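Local structure of alginate lyase (Aplysia kurodai, 5GMT) at residues A[80-85]-A[123-128]; A[93-98]-A[113-118]; A[240-245]-A[266-271]; A[130-135]-A[152-157]. The protein cleaves alginate by beta-elimination, with specificity for polymannuronate, as a eukaryotic lyase of polysaccharide lyase family 14. One frame throughout, in Å; residues are numbered along the deposited sequence.

In the fold
The four contacts sample a jelly-roll sandwich of two antiparallel sheets. Contacts 2 and 3, their centres about 5 Å apart, bridge the sheets in the core: strands 92-102 and 261-272 are neighbours in one, 110-118 and 238-247 in the other, and the Asp98-Lys266 salt bridge ties the two contacts together. Contact 1, its centre about 11 Å from either, is joined to contact 2 through Phe116 and anchors the loop between strands 110-118 and 136-143. Contact 4 holds a later part of that loop, its centre about 14 Å from contact 1 and 20 Å from contact 3. As in related lyases, the substrate probably lies along the concave face of one sheet.

Contact 1 of 4, residues A[80-85]-A[123-128]; sequences YSRPSA and GAYKCS
The side chains of Tyr80 and Tyr125 lie alongside one another, pointing opposite ways, one hydroxyl ending at the backbone of 123-128 and the other at Arg82. With CG opposite the carbonyl carbon (chi1 -67°), the Tyr80 ring is carried toward 123-128. The ring planes meet obliquely at 50°, with Tyr125 CD1 over one face of the Tyr80 ring, 3.6 Å from Tyr80 CG. Tyr125 CB adds a CH-pi contact to the same ring, 4.0 Å from its centroid. A tyrosine suits position 80 because it offers a broad apolar face and a polar tip. That tip meets two waters: one, 2.9 Å from Tyr80 OH, donates to Ala124 O and accepts from Cys127 N; the other, 2.5 Å from Tyr80 OH, donates to Tyr125 O and shares a hydrogen bond with Ser128 OG. Tyr80 lies near the C-terminal end of strand 76-81 of the jelly roll, where its ring also stacks with Phe243 and meets Phe116 edge-to-face; the contact seats the 123-128 loop, which the Cys127-Cys136 disulfide fastens to strand 136-143, against the sheet. An alanine in place of Tyr80 would remove ring face and hydroxyl, and would probably leave the two waters poorly held and Tyr125 less firmly placed. Arg82 crosses Tyr125 at about a right angle, its chain bent at chi3. Its NH1 donates to Tyr125 OH at 2.9 Å, with an N-H...O angle of 154° and the oxygen close to the guanidinium plane. NH1 also hydrogen-bonds to Asn120 O.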
loop_
_atom_site.group_PDB
_atom_site.type_symbol
_atom_site.label_atom_id
_atom_site.label_comp_id
_atom_site.label_asym_id
_atom_site.label_seq_id
_atom_site.Cartn_x
_atom_site.Cartn_y
_atom_site.Cartn_z
ATOM N N TYR A 80 3.417 -1.712 -9.823
ATOM C CA TYR A 80 2.115 -1.080 -9.922
ATOM C C TYR A 80 1.214 -1.965 -10.770
ATOM O O TYR A 80 1.645 -2.494 -11.795
ATOM C CB TYR A 80 2.212 0.306 -10.547
ATOM C CG TYR A 80 2.946 1.355 -9.743
ATOM C CD1 TYR A 80 2.252 2.244 -8.934
ATOM C CD2 TYR A 80 4.329 1.496 -9.840
ATOM C CE1 TYR A 80 2.913 3.244 -8.220
ATOM C CE2 TYR A 80 5.003 2.490 -9.128
ATOM C CZ TYR A 80 4.280 3.369 -8.329
ATOM O OH TYR A 80 4.921 4.359 -7.606
ATOM N N SER A 81 -0.031 -2.121 -10.337
ATOM C CA SER A 81 -1.007 -2.956 -11.026
ATOM C C SER A 81 -2.207 -2.121 -11.464
ATOM O O SER A 81 -2.825 -1.445 -10.637
ATOM C CB SER A 81 -1.455 -4.096 -10.101
ATOM O OG SER A 81 -2.596 -4.771 -10.599
ATOM N N ARG A 82 -2.527 -2.154 -12.759
ATOM C CA ARG A 82 -3.678 -1.429 -13.282
ATOM C C ARG A 82 -4.586 -2.358 -14.080
ATOM O O ARG A 82 -4.554 -2.364 -15.311
ATOM C CB ARG A 82 -3.226 -0.258 -14.153
ATOM C CG ARG A 82 -2.407 0.780 -13.405
ATOM C CD ARG A 82 -1.895 1.851 -14.352
ATOM N NE ARG A 82 -2.985 2.560 -15.025
ATOM C CZ ARG A 82 -2.801 3.629 -15.792
ATOM N NH1 ARG A 82 -1.573 4.111 -15.960
ATOM N NH2 ARG A 82 -3.832 4.223 -16.376
ATOM N N PRO A 83 -5.389 -3.169 -13.376
ATOM C CA PRO A 83 -6.275 -4.117 -14.060
ATOM C C PRO A 83 -7.156 -3.414 -15.093
ATOM O O PRO A 83 -7.655 -2.321 -14.824
ATOM C CB PRO A 83 -7.096 -4.706 -12.916
ATOM C CG PRO A 83 -6.162 -4.650 -11.743
ATOM C CD PRO A 83 -5.364 -3.380 -11.918
ATOM N N SER A 84 -7.328 -4.030 -16.261
ATOM C CA SER A 84 -7.969 -3.351 -17.379
ATOM C C SER A 84 -9.415 -2.973 -17.072
ATOM O O SER A 84 -9.950 -2.031 -17.661
ATOM C CB SER A 84 -7.922 -4.218 -18.638
ATOM O OG SER A 84 -8.789 -5.326 -18.500
ATOM N N ALA A 85 -10.045 -3.680 -16.141
ATOM C CA ALA A 85 -11.436 -3.384 -15.775
ATOM C C ALA A 85 -11.626 -2.005 -15.127
ATOM O O ALA A 85 -12.750 -1.510 -15.014
ATOM C CB ALA A 85 -11.966 -4.455 -14.853
ATOM N N GLY A 123 3.640 9.254 -15.434
ATOM C CA GLY A 123 3.593 10.206 -14.337
ATOM C C GLY A 123 3.030 9.596 -13.060
ATOM O O GLY A 123 3.369 10.009 -11.965
ATOM N N ALA A 124 2.169 8.599 -13.205
ATOM C CA ALA A 124 1.485 8.023 -12.051
ATOM C C ALA A 124 2.411 7.172 -11.172
ATOM O O ALA A 124 2.074 6.876 -10.020
ATOM C CB ALA A 124 0.294 7.202 -12.521
ATOM N N TYR A 125 3.576 6.797 -11.703
ATOM C CA TYR A 125 4.450 5.842 -11.005
ATOM C C TYR A 125 5.639 6.513 -10.321
ATOM O O TYR A 125 6.609 5.836 -9.964
ATOM C CB TYR A 125 4.967 4.766 -11.980
ATOM C CG TYR A 125 3.914 4.220 -12.917
ATOM C CD1 TYR A 125 2.711 3.720 -12.425
ATOM C CD2 TYR A 125 4.099 4.249 -14.303
ATOM C CE1 TYR A 125 1.741 3.233 -13.269
ATOM C CE2 TYR A 125 3.127 3.767 -15.166
ATOM C CZ TYR A 125 1.941 3.267 -14.638
ATOM O OH TYR A 125 0.969 2.790 -15.467
ATOM N N LYS A 126 5.564 7.826 -10.114
ATOM C CA LYS A 126 6.746 8.590 -9.675
ATOM C C LYS A 126 6.706 9.025 -8.212
ATOM O O LYS A 126 7.607 9.728 -7.748
ATOM C CB LYS A 126 6.927 9.830 -10.565
ATOM C CG LYS A 126 7.042 9.507 -12.053
ATOM C CD LYS A 126 8.221 8.608 -12.321
ATOM C CE LYS A 126 8.330 8.275 -13.805
ATOM N NZ LYS A 126 9.471 7.346 -14.084
ATOM N N CYS A 127 5.678 8.611 -7.476
ATOM C CA CYS A 127 5.523 9.085 -6.114
ATOM C C CYS A 127 6.041 8.085 -5.086
ATOM O O CYS A 127 5.268 7.408 -4.399
ATOM C CB CYS A 127 4.053 9.432 -5.845
ATOM S SG CYS A 127 3.626 11.075 -6.519
ATOM N N SER A 128 7.364 8.009 -4.984
ATOM C CA SER A 128 8.009 7.133 -4.020
ATOM C C SER A 128 9.441 7.590 -3.877
ATOM O O SER A 128 9.908 8.397 -4.676
ATOM C CB SER A 128 7.945 5.670 -4.480
ATOM O OG SER A 128 8.754 5.475 -5.628
HETATM O O HOH W 1 3.327 6.753 -7.628
HETATM O O HOH W 2 7.431 4.464 -7.782
#

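Contact 2 of 4, residues A[93-98]-A[113-118]; sequences MILKYD and PGLFGG
Of the polar atoms that meet across this contact, Pro113 O is the best held, by one hydrogen bond from Tyr97 OH, 2.7 Å long. The hydroxyl comes to a lone pair in the carbonyl plane, with a C=O...donor angle of 132°. Tyr97 reaches it with CG in the crowded position between backbone N and carbonyl carbon (chi1 57°). Its ring turns an edge to the oxygen, while Tyr97 CE1 packs 3.8 Å from Pro113 CB, so tyrosine serves here as both an apolar filler and a donor. Further along, Leu115 sets CD2 between Leu95 CB and Met93 SD, with Leu115 CD2 3.7 Å from Leu95 CB. It turns CD1 to the backbone of Met93, Leu115 CD1 lying 3.7 Å from Met93 O. The flexible Met93 chain, bent at its last torsion, brings SD to 3.8 Å from Leu115 CD2. Leu95, with CG anti to its backbone N, lays CD2 on the backbone of Gly114, 3.8 Å from Gly114 CA. Branched and flexible apolar chains fit such a buried seam, which Met242 and Ile270 continue. Strands 93-98 and 113-118 run nearly antiparallel, at 157°, yet belong to different sheets facing each other across the hydrophobic core of a jelly-roll beta sandwich.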
loop_
_atom_site.group_PDB
_atom_site.type_symbol
_atom_site.label_atom_id
_atom_site.label_comp_id
_atom_site.label_asym_id
_atom_site.label_seq_id
_atom_site.Cartn_x
_atom_site.Cartn_y
_atom_site.Cartn_z
ATOM N N MET A 93 -12.175 4.442 -4.631
ATOM C CA MET A 93 -11.739 3.074 -4.798
ATOM C C MET A 93 -11.537 2.444 -3.429
ATOM O O MET A 93 -11.104 3.114 -2.492
ATOM C CB MET A 93 -10.443 3.059 -5.616
ATOM C CG MET A 93 -10.165 1.834 -6.427
ATOM S SD MET A 93 -8.625 2.041 -7.348
ATOM C CE MET A 93 -9.245 2.675 -8.901
ATOM N N ILE A 94 -11.860 1.161 -3.311
ATOM C CA ILE A 94 -11.555 0.401 -2.109
ATOM C C ILE A 94 -10.611 -0.741 -2.463
ATOM O O ILE A 94 -10.901 -1.532 -3.354
ATOM C CB ILE A 94 -12.825 -0.192 -1.446
ATOM C CG1 ILE A 94 -13.807 0.911 -1.042
ATOM C CG2 ILE A 94 -12.454 -1.038 -0.236
ATOM C CD1 ILE A 94 -15.116 0.357 -0.465
ATOM N N LEU A 95 -9.474 -0.809 -1.786
ATOM C CA LEU A 95 -8.567 -1.945 -1.941
ATOM C C LEU A 95 -8.695 -2.846 -0.734
ATOM O O LEU A 95 -8.644 -2.366 0.392
ATOM C CB LEU A 95 -7.120 -1.473 -2.068
ATOM C CG LEU A 95 -6.047 -2.561 -2.053
ATOM C CD1 LEU A 95 -6.178 -3.429 -3.299
ATOM C CD2 LEU A 95 -4.640 -1.957 -1.972
ATOM N N LYS A 96 -8.853 -4.147 -0.959
ATOM C CA LYS A 96 -8.864 -5.106 0.144
ATOM C C LYS A 96 -7.834 -6.170 -0.137
ATOM O O LYS A 96 -7.650 -6.538 -1.283
ATOM C CB LYS A 96 -10.230 -5.767 0.301
ATOM C CG LYS A 96 -11.361 -4.821 0.645
ATOM C CD LYS A 96 -12.654 -5.585 0.873
ATOM C CE LYS A 96 -13.799 -4.631 1.122
ATOM N NZ LYS A 96 -15.070 -5.355 1.428
ATOM N N TYR A 97 -7.175 -6.668 0.906
ATOM C CA TYR A 97 -6.354 -7.862 0.783
ATOM C C TYR A 97 -6.114 -8.429 2.167
ATOM O O TYR A 97 -6.270 -7.724 3.159
ATOM C CB TYR A 97 -5.019 -7.588 0.079
ATOM C CG TYR A 97 -4.126 -6.534 0.703
ATOM C CD1 TYR A 97 -4.209 -5.205 0.301
ATOM C CD2 TYR A 97 -3.189 -6.866 1.678
ATOM C CE1 TYR A 97 -3.373 -4.218 0.858
ATOM C CE2 TYR A 97 -2.351 -5.894 2.238
ATOM C CZ TYR A 97 -2.450 -4.570 1.820
ATOM O OH TYR A 97 -1.621 -3.599 2.367
ATOM N N ASP A 98 -5.760 -9.708 2.215
ATOM C CA ASP A 98 -5.330 -10.348 3.442
ATOM C C ASP A 98 -3.813 -10.452 3.451
ATOM O O ASP A 98 -3.216 -10.806 2.436
ATOM C CB ASP A 98 -5.932 -11.753 3.574
ATOM C CG ASP A 98 -7.444 -11.743 3.653
ATOM O OD1 ASP A 98 -8.040 -10.737 4.113
ATOM O OD2 ASP A 98 -8.038 -12.771 3.265
ATOM N N PRO A 113 1.224 -2.849 0.527
ATOM C CA PRO A 113 0.452 -2.361 -0.627
ATOM C C PRO A 113 -0.650 -1.365 -0.278
ATOM O O PRO A 113 -1.306 -1.514 0.754
ATOM C CB PRO A 113 -0.173 -3.648 -1.194
ATOM C CG PRO A 113 0.786 -4.716 -0.813
ATOM C CD PRO A 113 1.265 -4.322 0.569
ATOM N N GLY A 114 -0.858 -0.384 -1.159
ATOM C CA GLY A 114 -1.932 0.583 -1.032
ATOM C C GLY A 114 -2.345 1.057 -2.415
ATOM O O GLY A 114 -1.846 0.549 -3.410
ATOM N N LEU A 115 -3.262 2.018 -2.487
ATOM C CA LEU A 115 -3.695 2.543 -3.785
ATOM C C LEU A 115 -2.770 3.675 -4.261
ATOM O O LEU A 115 -1.999 4.228 -3.475
ATOM C CB LEU A 115 -5.142 3.041 -3.698
ATOM C CG LEU A 115 -6.180 1.936 -3.447
ATOM C CD1 LEU A 115 -7.563 2.522 -3.153
ATOM C CD2 LEU A 115 -6.232 0.997 -4.650
ATOM N N PHE A 116 -2.876 4.021 -5.546
ATOM C CA PHE A 116 -2.149 5.150 -6.132
ATOM C C PHE A 116 -2.963 5.741 -7.281
ATOM O O PHE A 116 -3.923 5.129 -7.745
ATOM C CB PHE A 116 -0.766 4.707 -6.642
ATOM C CG PHE A 116 -0.808 4.043 -7.984
ATOM C CD1 PHE A 116 -1.286 2.751 -8.110
ATOM C CD2 PHE A 116 -0.364 4.710 -9.127
ATOM C CE1 PHE A 116 -1.346 2.129 -9.360
ATOM C CE2 PHE A 116 -0.411 4.096 -10.370
ATOM C CZ PHE A 116 -0.896 2.800 -10.488
ATOM N N GLY A 117 -2.591 6.936 -7.726
ATOM C CA GLY A 117 -3.235 7.533 -8.878
ATOM C C GLY A 117 -2.464 8.737 -9.388
ATOM O O GLY A 117 -1.318 8.974 -8.999
ATOM N N GLY A 118 -3.098 9.494 -10.270
ATOM C CA GLY A 118 -2.467 10.658 -10.858
ATOM C C GLY A 118 -2.745 10.676 -12.344
ATOM O O GLY A 118 -3.859 10.378 -12.776
#

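Contact 3 of 4, residues A[240-245]-A[266-271]; sequences RGMFFS and KNFQIL
Segments 240-245 and 266-271 face each other across the core of the jelly-roll sandwich, their strand axes 8.8 Å apart at closest and 150° from parallel. The tight part is a Met-aromatic contact. Met242 sends CG anti to its backbone N and then bends at chi3 (58°), crossing Phe268 at about a right angle. Its SD sits 3.6 Å from Phe268 CE1 and 4.7 Å from the ring centroid, obliquely placed at 67° off the ring normal. A methionine suits the spot because its polarisable sulfur and flexible chain can follow the ring.

On either side of this pair the packing is looser. Phe244 CE1 lies 4.2 Å from Phe268 CZ, at the edge of that ring, and the two side chains cross steeply. Ile270 reaches with CD1 to 4.4 Å from Gly241 CA. Arg240 and Gly241 together face Phe116 of strand 110-118 in a classic beta bulge, and a side chain on Gly241 would collide with Arg240 O, so only glycine fits comfortably. Asn267 and Phe268 form a G1 bulge.

The other face of 266-271 is the more exposed side: Gln269 and Leu271 are only partly buried there, and Asn267 and Lys266 find their polar partner in Asp98. At the Ile270 end of the contact, Ile270 CD1 comes 4.4 Å from Met242 CB.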
loop_
_atom_site.group_PDB
_atom_site.type_symbol
_atom_site.label_atom_id
_atom_site.label_comp_id
_atom_site.label_asym_id
_atom_site.label_seq_id
_atom_site.Cartn_x
_atom_site.Cartn_y
_atom_site.Cartn_z
ATOM N N ARG A 240 -5.758 4.928 -10.011
ATOM C CA ARG A 240 -5.343 4.059 -11.111
ATOM C C ARG A 240 -5.288 2.584 -10.731
ATOM O O ARG A 240 -5.421 1.714 -11.591
ATOM C CB ARG A 240 -3.975 4.502 -11.637
ATOM C CG ARG A 240 -3.935 5.949 -12.163
ATOM C CD ARG A 240 -4.863 6.129 -13.370
ATOM N NE ARG A 240 -4.895 7.523 -13.810
ATOM C CZ ARG A 240 -5.849 8.047 -14.572
ATOM N NH1 ARG A 240 -6.850 7.286 -15.006
ATOM N NH2 ARG A 240 -5.808 9.337 -14.886
ATOM N N GLY A 241 -5.091 2.288 -9.449
ATOM C CA GLY A 241 -4.978 0.898 -9.057
ATOM C C GLY A 241 -4.134 0.684 -7.825
ATOM O O GLY A 241 -4.027 1.569 -6.987
ATOM N N MET A 242 -3.513 -0.493 -7.739
ATOM C CA MET A 242 -2.764 -0.888 -6.551
ATOM C C MET A 242 -1.265 -0.722 -6.745
ATOM O O MET A 242 -0.703 -1.183 -7.744
ATOM C CB MET A 242 -3.048 -2.344 -6.177
ATOM C CG MET A 242 -2.232 -2.800 -4.955
ATOM S SD MET A 242 -2.420 -4.542 -4.518
ATOM C CE MET A 242 -1.902 -5.341 -6.030
ATOM N N PHE A 243 -0.637 -0.058 -5.779
ATOM C CA PHE A 243 0.819 0.046 -5.697
ATOM C C PHE A 243 1.271 -1.069 -4.767
ATOM O O PHE A 243 1.236 -0.909 -3.558
ATOM C CB PHE A 243 1.208 1.464 -5.219
ATOM C CG PHE A 243 2.696 1.735 -5.122
ATOM C CD1 PHE A 243 3.632 0.875 -5.665
ATOM C CD2 PHE A 243 3.135 2.960 -4.621
ATOM C CE1 PHE A 243 4.998 1.171 -5.582
ATOM C CE2 PHE A 243 4.494 3.274 -4.564
ATOM C CZ PHE A 243 5.417 2.390 -5.038
ATOM N N PHE A 244 1.617 -2.223 -5.339
ATOM C CA PHE A 244 2.149 -3.310 -4.518
ATOM C C PHE A 244 3.577 -2.957 -4.168
ATOM O O PHE A 244 4.411 -2.760 -5.046
ATOM C CB PHE A 244 2.085 -4.673 -5.216
ATOM C CG PHE A 244 2.470 -5.823 -4.310
ATOM C CD1 PHE A 244 1.501 -6.502 -3.583
ATOM C CD2 PHE A 244 3.798 -6.201 -4.167
ATOM C CE1 PHE A 244 1.847 -7.556 -2.735
ATOM C CE2 PHE A 244 4.149 -7.261 -3.315
ATOM C CZ PHE A 244 3.169 -7.927 -2.605
ATOM N N SER A 245 3.858 -2.876 -2.874
ATOM C CA SER A 245 5.152 -2.391 -2.421
ATOM C C SER A 245 5.412 -2.972 -1.043
ATOM O O SER A 245 4.628 -2.747 -0.143
ATOM C CB SER A 245 5.145 -0.862 -2.377
ATOM O OG SER A 245 6.400 -0.336 -2.017
ATOM N N LYS A 266 -3.216 -12.791 0.002
ATOM C CA LYS A 266 -4.282 -13.457 -0.743
ATOM C C LYS A 266 -5.535 -12.576 -0.771
ATOM O O LYS A 266 -5.572 -11.530 -0.125
ATOM C CB LYS A 266 -4.590 -14.823 -0.119
ATOM C CG LYS A 266 -5.222 -14.730 1.269
ATOM C CD LYS A 266 -5.454 -16.125 1.881
ATOM C CE LYS A 266 -6.051 -16.032 3.277
ATOM N NZ LYS A 266 -7.421 -15.391 3.286
ATOM N N ASN A 267 -6.551 -12.985 -1.533
ATOM C CA ASN A 267 -7.865 -12.342 -1.456
ATOM C C ASN A 267 -7.815 -10.825 -1.732
ATOM O O ASN A 267 -8.376 -10.030 -0.977
ATOM C CB ASN A 267 -8.477 -12.615 -0.076
ATOM C CG ASN A 267 -9.968 -12.352 -0.028
ATOM O OD1 ASN A 267 -10.625 -12.252 -1.066
ATOM N ND2 ASN A 267 -10.516 -12.236 1.188
ATOM N N PHE A 268 -7.118 -10.445 -2.800
ATOM C CA PHE A 268 -7.131 -9.065 -3.299
ATOM C C PHE A 268 -8.485 -8.695 -3.896
ATOM O O PHE A 268 -9.096 -9.498 -4.597
ATOM C CB PHE A 268 -6.061 -8.869 -4.378
ATOM C CG PHE A 268 -4.654 -8.942 -3.875
ATOM C CD1 PHE A 268 -3.980 -7.787 -3.498
ATOM C CD2 PHE A 268 -3.990 -10.159 -3.798
ATOM C CE1 PHE A 268 -2.681 -7.858 -3.038
ATOM C CE2 PHE A 268 -2.683 -10.226 -3.353
ATOM C CZ PHE A 268 -2.025 -9.068 -2.980
ATOM N N GLN A 269 -8.938 -7.468 -3.649
ATOM C CA GLN A 269 -10.148 -6.941 -4.286
ATOM C C GLN A 269 -10.035 -5.438 -4.493
ATOM O O GLN A 269 -9.528 -4.726 -3.625
ATOM C CB GLN A 269 -11.398 -7.192 -3.444
ATOM C CG GLN A 269 -11.660 -8.599 -2.985
ATOM C CD GLN A 269 -12.864 -8.643 -2.059
ATOM O OE1 GLN A 269 -13.915 -8.079 -2.367
ATOM N NE2 GLN A 269 -12.704 -9.285 -0.911
ATOM N N ILE A 270 -10.536 -4.958 -5.624
ATOM C CA ILE A 270 -10.689 -3.527 -5.812
ATOM C C ILE A 270 -12.142 -3.254 -6.149
ATOM O O ILE A 270 -12.683 -3.802 -7.122
ATOM C CB ILE A 270 -9.757 -2.980 -6.912
ATOM C CG1 ILE A 270 -8.304 -3.023 -6.431
ATOM C CG2 ILE A 270 -10.132 -1.555 -7.262
ATOM C CD1 ILE A 270 -7.294 -2.558 -7.478
ATOM N N LEU A 271 -12.780 -2.443 -5.311
ATOM C CA LEU A 271 -14.153 -2.001 -5.543
ATOM C C LEU A 271 -14.194 -0.520 -5.859
ATOM O O LEU A 271 -13.281 0.222 -5.485
ATOM C CB LEU A 271 -15.035 -2.272 -4.319
ATOM C CG LEU A 271 -15.076 -3.709 -3.811
ATOM C CD1 LEU A 271 -13.978 -3.931 -2.780
ATOM C CD2 LEU A 271 -16.450 -3.990 -3.219
#

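Contact 4 of 4, residues A[130-135]-A[152-157]; sequences GSNPSS and YAYIPT
Asn132 crosses Tyr154 obliquely, its amide plane turned 75° from the tyrosine ring. Its CG lies anti to the backbone N, which carries the amide over to 152-157, where its two ends do different work. The oxygen lies at the edge of the Tyr154 ring, near its plane, with OD1 3.6 Å from Tyr154 CB. The nitrogen turns the other way: ND2 donates to Ile155 O at 2.9 Å, with an N-H...O angle of 154°. That acceptor lies close to the amide plane, whereas the donor stands above the carbonyl plane, 54° out of it. Asparagine suits the place because its short chain presents a donor to a backbone carbonyl of the neighbouring segment. An alanine in its place would lose this bond and would probably leave the loop less firmly tied to Ile155. Tyr154 also meets Ser131, the residue before Asn132: Ser131 O lies 3.4 Å from Tyr154 CD2. Its hydroxyl hydrogen-bonds to Gly129 O, so the ring follows the loop from Gly129 to Asn132. Around them, strand 149-154 pairs with strands 136-143 and 177-179, and Tyr154 also touches Ser138 and Arg140 of 136-143, the strand into which the loop leads.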
loop_
_atom_site.group_PDB
_atom_site.type_symbol
_atom_site.label_atom_id
_atom_site.label_comp_id
_atom_site.label_asym_id
_atom_site.label_seq_id
_atom_site.Cartn_x
_atom_site.Cartn_y
_atom_site.Cartn_z
ATOM N N GLY A 130 12.480 9.697 -2.934
ATOM C CA GLY A 130 12.540 11.103 -2.587
ATOM C C GLY A 130 11.743 11.943 -3.563
ATOM O O GLY A 130 11.906 13.165 -3.598
ATOM N N SER A 131 10.877 11.285 -4.341
ATOM C CA SER A 131 10.215 11.919 -5.486
ATOM C C SER A 131 8.716 12.172 -5.284
ATOM O O SER A 131 7.957 11.266 -4.973
ATOM C CB SER A 131 10.419 11.058 -6.729
ATOM O OG SER A 131 9.677 11.564 -7.818
ATOM N N ASN A 132 8.284 13.404 -5.492
ATOM C CA ASN A 132 6.868 13.714 -5.331
ATOM C C ASN A 132 6.413 14.776 -6.331
ATOM O O ASN A 132 5.980 15.864 -5.938
ATOM C CB ASN A 132 6.585 14.181 -3.905
ATOM C CG ASN A 132 5.084 14.189 -3.573
ATOM O OD1 ASN A 132 4.352 13.273 -3.940
ATOM N ND2 ASN A 132 4.629 15.242 -2.902
ATOM N N PRO A 133 6.493 14.452 -7.625
ATOM C CA PRO A 133 6.127 15.434 -8.648
ATOM C C PRO A 133 4.628 15.615 -8.691
ATOM O O PRO A 133 3.894 14.834 -8.093
ATOM C CB PRO A 133 6.630 14.798 -9.939
ATOM C CG PRO A 133 6.454 13.311 -9.677
ATOM C CD PRO A 133 6.838 13.143 -8.221
ATOM N N SER A 134 4.179 16.629 -9.415
ATOM C CA SER A 134 2.770 16.945 -9.471
ATOM C C SER A 134 2.050 16.077 -10.483
ATOM O O SER A 134 1.146 16.546 -11.167
ATOM C CB SER A 134 2.585 18.425 -9.831
ATOM O OG SER A 134 1.256 18.838 -9.582
ATOM N N SER A 135 2.469 14.819 -10.600
ATOM C CA SER A 135 1.873 13.899 -11.562
ATOM C C SER A 135 1.188 12.709 -10.893
ATOM O O SER A 135 0.586 11.870 -11.570
ATOM C CB SER A 135 2.949 13.387 -12.534
ATOM O OG SER A 135 3.963 12.703 -11.824
ATOM N N TYR A 152 0.873 5.791 4.621
ATOM C CA TYR A 152 2.143 6.417 4.266
ATOM C C TYR A 152 1.977 7.102 2.927
ATOM O O TYR A 152 2.116 6.470 1.874
ATOM C CB TYR A 152 3.260 5.390 4.215
ATOM C CG TYR A 152 4.630 5.967 3.952
ATOM C CD1 TYR A 152 5.201 6.877 4.833
ATOM C CD2 TYR A 152 5.366 5.575 2.836
ATOM C CE1 TYR A 152 6.468 7.402 4.601
ATOM C CE2 TYR A 152 6.647 6.089 2.597
ATOM C CZ TYR A 152 7.184 7.003 3.487
ATOM O OH TYR A 152 8.445 7.522 3.265
ATOM N N ALA A 153 1.674 8.395 2.983
ATOM C CA ALA A 153 1.129 9.103 1.833
ATOM C C ALA A 153 2.132 10.021 1.140
ATOM O O ALA A 153 2.764 10.866 1.778
ATOM C CB ALA A 153 -0.093 9.909 2.265
ATOM N N TYR A 154 2.274 9.827 -0.166
ATOM C CA TYR A 154 2.882 10.826 -1.037
ATOM C C TYR A 154 1.748 11.633 -1.651
ATOM O O TYR A 154 1.017 11.143 -2.505
ATOM C CB TYR A 154 3.743 10.168 -2.122
ATOM C CG TYR A 154 5.118 9.780 -1.645
ATOM C CD1 TYR A 154 5.287 8.812 -0.656
ATOM C CD2 TYR A 154 6.250 10.380 -2.179
ATOM C CE1 TYR A 154 6.546 8.459 -0.205
ATOM C CE2 TYR A 154 7.521 10.029 -1.735
ATOM C CZ TYR A 154 7.662 9.070 -0.759
ATOM O OH TYR A 154 8.916 8.716 -0.308
ATOM N N ILE A 155 1.583 12.868 -1.192
ATOM C CA ILE A 155 0.485 13.713 -1.635
ATOM C C ILE A 155 1.042 15.120 -1.880
ATOM O O ILE A 155 2.141 15.423 -1.446
ATOM C CB ILE A 155 -0.657 13.733 -0.584
ATOM C CG1 ILE A 155 -0.077 13.952 0.810
ATOM C CG2 ILE A 155 -1.415 12.419 -0.615
ATOM C CD1 ILE A 155 -1.139 13.957 1.948
ATOM N N PRO A 156 0.303 15.966 -2.611
ATOM C CA PRO A 156 0.800 17.317 -2.925
ATOM C C PRO A 156 1.210 18.138 -1.695
ATOM O O PRO A 156 0.700 17.949 -0.594
ATOM C CB PRO A 156 -0.392 17.963 -3.636
ATOM C CG PRO A 156 -1.071 16.814 -4.312
ATOM C CD PRO A 156 -0.922 15.637 -3.362
ATOM N N THR A 157 2.142 19.066 -1.886
ATOM C CA THR A 157 2.613 19.849 -0.754
ATOM C C THR A 157 1.567 20.837 -0.237
ATOM O O THR A 157 1.645 21.275 0.902
ATOM C CB THR A 157 3.906 20.624 -1.108
ATOM O OG1 THR A 157 3.638 21.549 -2.160
ATOM C CG2 THR A 157 4.988 19.657 -1.567
#